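Local structure of V-type ATPase 116 kDa subunit (Meiothermus ruber, 3RRK) at residues P46-E58 with Y274-A288. The protein probably takes part in ATP-driven proton transport as subunit I, the subunit a homolog of a V-type ATPase, this chain being the subunit's cytoplasmic N-terminal domain. Residues are numbered along the deposited sequence; the frame is centred on the assembly and turned at random.
Sequences PDELGEYRLSPTE and YKAVADMAAGKYGAA
L54 lies against the last turns of helix 224-281. Its CD1 meets the CB of A278 at 3.7 Å and also nears the carbonyl O of Y274. The L54 and V277 side chains cross obliquely, with CD2 of L54 4.0 Å from CG1 of V277. CG of L54 stands anti to the carbonyl carbon (chi1 -66°), and chi2 of 177° then turns the two methyls to the helix. Replacing L54 by an alanine would remove both methyls, and would probably leave A278 CB and V277 CG1 without their apolar partner and a gap beside them.

A281 packs its CB against the chain at 49-52, near the carbonyl oxygens of L49 and Y52, and 4.2 Å from the CB of Y52. The Y52 ring leads away toward K16 and I18 of strand 15-21. L49 points CD1 between the helix end and the sheet, 4.2 Å from CG of M280 and 4.1 Å from CB of A288. P46 packs its CG near the carbonyl oxygens of Y285 and G286. No hydrogen bond joins the two segments.

At the other end, CE1 of Y274 is 3.4 Å from the carbonyl O of E58 and also touches its CB. The OH of Y274 is hydrogen-bonded to E61, one turn further along helix 56-79.

Each segment holds a helix end. S55 and E58 form a capping box at the start of helix 56-79: S55 N gives a nearly straight bond to E58 OE1 (174°), and S55 OG accepts from E58 N. Helix 224-281 ends in a Schellman motif, with K284 N bonded to D279 O and G283 N to M280 O. The connection between strand 41-44 and helix 56-79 packs over the C-terminal end of helix 224-281, beside the four-stranded antiparallel sheet of the proximal lobe.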
loop_
_atom_site.group_PDB
_atom_site.type_symbol
_atom_site.label_atom_id
_atom_site.label_comp_id
_atom_site.label_asym_id
_atom_site.label_seq_id
_atom_site.Cartn_x
_atom_site.Cartn_y
_atom_site.Cartn_z
ATOM N N PRO A 46 -39.953 10.695 0.372
ATOM C CA PRO A 46 -38.723 10.445 -0.388
ATOM C C PRO A 46 -38.797 10.975 -1.825
ATOM O O PRO A 46 -37.795 11.481 -2.320
ATOM C CB PRO A 46 -38.610 8.922 -0.360
ATOM C CG PRO A 46 -39.203 8.556 0.981
ATOM C CD PRO A 46 -40.312 9.556 1.238
ATOM N N ASP A 47 -39.961 10.877 -2.465
ATOM C CA ASP A 47 -40.173 11.389 -3.825
ATOM C C ASP A 47 -39.598 12.777 -4.077
ATOM O O ASP A 47 -38.945 13.016 -5.090
ATOM C CB ASP A 47 -41.671 11.476 -4.138
ATOM C CG ASP A 47 -42.329 10.128 -4.242
ATOM O OD1 ASP A 47 -41.644 9.162 -4.638
ATOM O OD2 ASP A 47 -43.536 10.042 -3.939
ATOM N N GLU A 48 -39.875 13.699 -3.164
ATOM C CA GLU A 48 -39.649 15.117 -3.420
ATOM C C GLU A 48 -38.239 15.570 -3.087
ATOM O O GLU A 48 -37.974 16.763 -2.973
ATOM C CB GLU A 48 -40.680 15.959 -2.665
ATOM C CG GLU A 48 -40.841 15.571 -1.204
ATOM C CD GLU A 48 -42.265 15.755 -0.690
ATOM O OE1 GLU A 48 -43.197 15.897 -1.511
ATOM O OE2 GLU A 48 -42.451 15.755 0.545
ATOM N N LEU A 49 -37.339 14.605 -2.941
ATOM C CA LEU A 49 -35.937 14.885 -2.651
ATOM C C LEU A 49 -35.101 14.861 -3.919
ATOM O O LEU A 49 -33.984 15.368 -3.942
ATOM C CB LEU A 49 -35.401 13.877 -1.644
ATOM C CG LEU A 49 -36.219 13.901 -0.350
ATOM C CD1 LEU A 49 -35.890 12.727 0.573
ATOM C CD2 LEU A 49 -36.029 15.239 0.356
ATOM N N GLY A 50 -35.656 14.268 -4.972
ATOM C CA GLY A 50 -34.999 14.215 -6.270
ATOM C C GLY A 50 -34.391 15.544 -6.684
ATOM O O GLY A 50 -33.294 15.590 -7.226
ATOM N N GLU A 51 -35.112 16.627 -6.417
ATOM C CA GLU A 51 -34.649 17.976 -6.714
ATOM C C GLU A 51 -33.292 18.316 -6.089
ATOM O O GLU A 51 -32.562 19.157 -6.607
ATOM C CB GLU A 51 -35.699 18.983 -6.257
ATOM C CG GLU A 51 -35.146 20.348 -5.898
ATOM C CD GLU A 51 -36.080 21.118 -4.989
ATOM O OE1 GLU A 51 -36.968 20.485 -4.376
ATOM O OE2 GLU A 51 -35.928 22.353 -4.889
ATOM N N TYR A 52 -32.949 17.670 -4.979
ATOM C CA TYR A 52 -31.676 17.939 -4.310
ATOM C C TYR A 52 -30.533 17.071 -4.862
ATOM O O TYR A 52 -29.531 16.829 -4.191
ATOM C CB TYR A 52 -31.834 17.782 -2.798
ATOM C CG TYR A 52 -32.855 18.744 -2.233
ATOM C CD1 TYR A 52 -32.519 20.067 -1.971
ATOM C CD2 TYR A 52 -34.164 18.340 -1.985
ATOM C CE1 TYR A 52 -33.449 20.959 -1.468
ATOM C CE2 TYR A 52 -35.103 19.225 -1.482
ATOM C CZ TYR A 52 -34.739 20.536 -1.225
ATOM O OH TYR A 52 -35.664 21.430 -0.725
ATOM N N ARG A 53 -30.712 16.625 -6.102
ATOM C CA ARG A 53 -29.755 15.817 -6.848
ATOM C C ARG A 53 -28.544 16.667 -7.220
ATOM O O ARG A 53 -28.703 17.766 -7.749
ATOM C CB ARG A 53 -30.456 15.335 -8.116
ATOM C CG ARG A 53 -29.654 14.477 -9.062
ATOM C CD ARG A 53 -30.410 14.368 -10.381
ATOM N NE ARG A 53 -30.019 13.213 -11.189
ATOM C CZ ARG A 53 -29.018 13.208 -12.065
ATOM N NH1 ARG A 53 -28.281 14.296 -12.242
ATOM N NH2 ARG A 53 -28.749 12.111 -12.757
ATOM N N LEU A 54 -27.340 16.168 -6.945
ATOM C CA LEU A 54 -26.106 16.905 -7.235
ATOM C C LEU A 54 -25.973 17.245 -8.713
ATOM O O LEU A 54 -26.239 16.392 -9.566
ATOM C CB LEU A 54 -24.890 16.071 -6.828
ATOM C CG LEU A 54 -24.661 15.751 -5.354
ATOM C CD1 LEU A 54 -23.457 14.870 -5.199
ATOM C CD2 LEU A 54 -24.484 17.024 -4.555
ATOM N N SER A 55 -25.544 18.472 -9.022
ATOM C CA SER A 55 -25.273 18.866 -10.415
ATOM C C SER A 55 -23.978 18.239 -10.932
ATOM O O SER A 55 -23.125 17.834 -10.143
ATOM C CB SER A 55 -25.221 20.396 -10.571
ATOM O OG SER A 55 -24.130 20.979 -9.873
ATOM N N PRO A 56 -23.827 18.142 -12.260
ATOM C CA PRO A 56 -22.560 17.632 -12.798
ATOM C C PRO A 56 -21.414 18.353 -12.132
ATOM O O PRO A 56 -20.412 17.756 -11.761
ATOM C CB PRO A 56 -22.636 18.010 -14.271
ATOM C CG PRO A 56 -24.122 17.981 -14.577
ATOM C CD PRO A 56 -24.845 18.339 -13.304
ATOM N N THR A 57 -21.595 19.649 -11.944
ATOM C CA THR A 57 -20.606 20.464 -11.258
ATOM C C THR A 57 -20.329 20.032 -9.819
ATOM O O THR A 57 -19.170 19.922 -9.414
ATOM C CB THR A 57 -20.985 21.945 -11.340
ATOM O OG1 THR A 57 -20.827 22.379 -12.700
ATOM C CG2 THR A 57 -20.099 22.773 -10.447
ATOM N N GLU A 58 -21.373 19.761 -9.045
ATOM C CA GLU A 58 -21.168 19.282 -7.680
ATOM C C GLU A 58 -20.576 17.859 -7.601
ATOM O O GLU A 58 -19.787 17.545 -6.695
ATOM C CB GLU A 58 -22.461 19.385 -6.878
ATOM C CG GLU A 58 -22.810 20.801 -6.482
ATOM C CD GLU A 58 -24.304 21.081 -6.546
ATOM O OE1 GLU A 58 -25.042 20.302 -7.192
ATOM O OE2 GLU A 58 -24.735 22.089 -5.955
ATOM N N TYR A 274 -21.174 15.971 0.821
ATOM C CA TYR A 274 -21.633 15.788 -0.548
ATOM C C TYR A 274 -22.428 14.515 -0.724
ATOM O O TYR A 274 -23.459 14.521 -1.378
ATOM C CB TYR A 274 -20.457 15.781 -1.531
ATOM C CG TYR A 274 -20.036 17.153 -1.981
ATOM C CD1 TYR A 274 -20.500 17.693 -3.174
ATOM C CD2 TYR A 274 -19.186 17.914 -1.207
ATOM C CE1 TYR A 274 -20.113 18.958 -3.581
ATOM C CE2 TYR A 274 -18.799 19.170 -1.597
ATOM C CZ TYR A 274 -19.258 19.690 -2.781
ATOM O OH TYR A 274 -18.847 20.949 -3.155
ATOM N N LYS A 275 -21.938 13.415 -0.168
ATOM C CA LYS A 275 -22.652 12.148 -0.298
ATOM C C LYS A 275 -24.033 12.222 0.373
ATOM O O LYS A 275 -25.046 11.851 -0.229
ATOM C CB LYS A 275 -21.828 10.964 0.236
ATOM C CG LYS A 275 -20.690 10.514 -0.693
ATOM C CD LYS A 275 -20.268 9.060 -0.431
ATOM C CE LYS A 275 -18.956 8.681 -1.125
ATOM N NZ LYS A 275 -19.073 8.376 -2.592
ATOM N N ALA A 276 -24.072 12.717 1.608
ATOM C CA ALA A 276 -25.334 12.860 2.346
ATOM C C ALA A 276 -26.423 13.440 1.458
ATOM O O ALA A 276 -27.506 12.870 1.304
ATOM C CB ALA A 276 -25.136 13.749 3.567
ATOM N N VAL A 277 -26.128 14.593 0.884
ATOM C CA VAL A 277 -27.034 15.218 -0.056
ATOM C C VAL A 277 -27.440 14.273 -1.188
ATOM O O VAL A 277 -28.620 14.181 -1.537
ATOM C CB VAL A 277 -26.397 16.475 -0.661
ATOM C CG1 VAL A 277 -27.320 17.092 -1.700
ATOM C CG2 VAL A 277 -26.064 17.462 0.443
ATOM N N ALA A 278 -26.466 13.568 -1.755
ATOM C CA ALA A 278 -26.730 12.684 -2.893
ATOM C C ALA A 278 -27.586 11.488 -2.503
ATOM O O ALA A 278 -28.512 11.115 -3.231
ATOM C CB ALA A 278 -25.425 12.223 -3.538
ATOM N N ASP A 279 -27.268 10.888 -1.357
ATOM C CA ASP A 279 -28.005 9.729 -0.864
ATOM C C ASP A 279 -29.428 10.119 -0.493
ATOM O O ASP A 279 -30.387 9.453 -0.860
ATOM C CB ASP A 279 -27.308 9.131 0.353
ATOM C CG ASP A 279 -25.912 8.635 0.043
ATOM O OD1 ASP A 279 -25.559 8.527 -1.157
ATOM O OD2 ASP A 279 -25.173 8.345 1.010
ATOM N N MET A 280 -29.551 11.210 0.246
ATOM C CA MET A 280 -30.845 11.780 0.554
ATOM C C MET A 280 -31.684 11.939 -0.706
ATOM O O MET A 280 -32.785 11.417 -0.782
ATOM C CB MET A 280 -30.655 13.126 1.234
ATOM C CG MET A 280 -31.932 13.853 1.546
ATOM S SD MET A 280 -31.525 15.400 2.353
ATOM C CE MET A 280 -30.670 14.777 3.783
ATOM N N ALA A 281 -31.159 12.652 -1.693
ATOM C CA ALA A 281 -31.868 12.868 -2.956
ATOM C C ALA A 281 -32.165 11.565 -3.687
ATOM O O ALA A 281 -33.046 11.518 -4.542
ATOM C CB ALA A 281 -31.077 13.817 -3.866
ATOM N N ALA A 282 -31.426 10.511 -3.356
ATOM C CA ALA A 282 -31.601 9.212 -4.002
ATOM C C ALA A 282 -32.646 8.367 -3.277
ATOM O O ALA A 282 -32.750 7.163 -3.505
ATOM C CB ALA A 282 -30.263 8.471 -4.073
ATOM N N GLY A 283 -33.417 9.007 -2.402
ATOM C CA GLY A 283 -34.413 8.324 -1.601
ATOM C C GLY A 283 -33.832 7.185 -0.786
ATOM O O GLY A 283 -34.512 6.196 -0.508
ATOM N N LYS A 284 -32.573 7.323 -0.389
ATOM C CA LYS A 284 -31.890 6.275 0.363
ATOM C C LYS A 284 -32.293 6.327 1.841
ATOM O O LYS A 284 -31.773 5.589 2.667
ATOM C CB LYS A 284 -30.359 6.383 0.179
ATOM C CG LYS A 284 -29.525 5.300 0.886
ATOM C CD LYS A 284 -28.018 5.611 0.851
ATOM C CE LYS A 284 -27.179 4.671 1.749
ATOM N NZ LYS A 284 -27.215 4.998 3.212
ATOM N N TYR A 285 -33.235 7.201 2.168
ATOM C CA TYR A 285 -33.757 7.261 3.529
ATOM C C TYR A 285 -35.285 7.250 3.596
ATOM O O TYR A 285 -35.966 7.889 2.784
ATOM C CB TYR A 285 -33.183 8.471 4.244
ATOM C CG TYR A 285 -31.720 8.309 4.519
ATOM C CD1 TYR A 285 -31.244 7.165 5.138
ATOM C CD2 TYR A 285 -30.810 9.280 4.141
ATOM C CE1 TYR A 285 -29.899 6.997 5.397
ATOM C CE2 TYR A 285 -29.454 9.123 4.390
ATOM C CZ TYR A 285 -29.005 7.978 5.022
ATOM O OH TYR A 285 -27.660 7.808 5.276
ATOM N N GLY A 286 -35.816 6.514 4.569
ATOM C CA GLY A 286 -37.253 6.371 4.730
ATOM C C GLY A 286 -37.918 7.570 5.384
ATOM O O GLY A 286 -38.995 8.005 4.969
ATOM N N ALA A 287 -37.277 8.108 6.414
ATOM C CA ALA A 287 -37.816 9.271 7.105
ATOM C C ALA A 287 -37.032 10.531 6.738
ATOM O O ALA A 287 -35.800 10.540 6.788
ATOM C CB ALA A 287 -37.804 9.046 8.613
ATOM N N ALA A 288 -37.759 11.586 6.374
ATOM C CA ALA A 288 -37.164 12.869 6.010
ATOM C C ALA A 288 -38.037 14.064 6.401
ATOM O O ALA A 288 -39.232 14.094 6.112
ATOM C CB ALA A 288 -36.882 12.904 4.526
#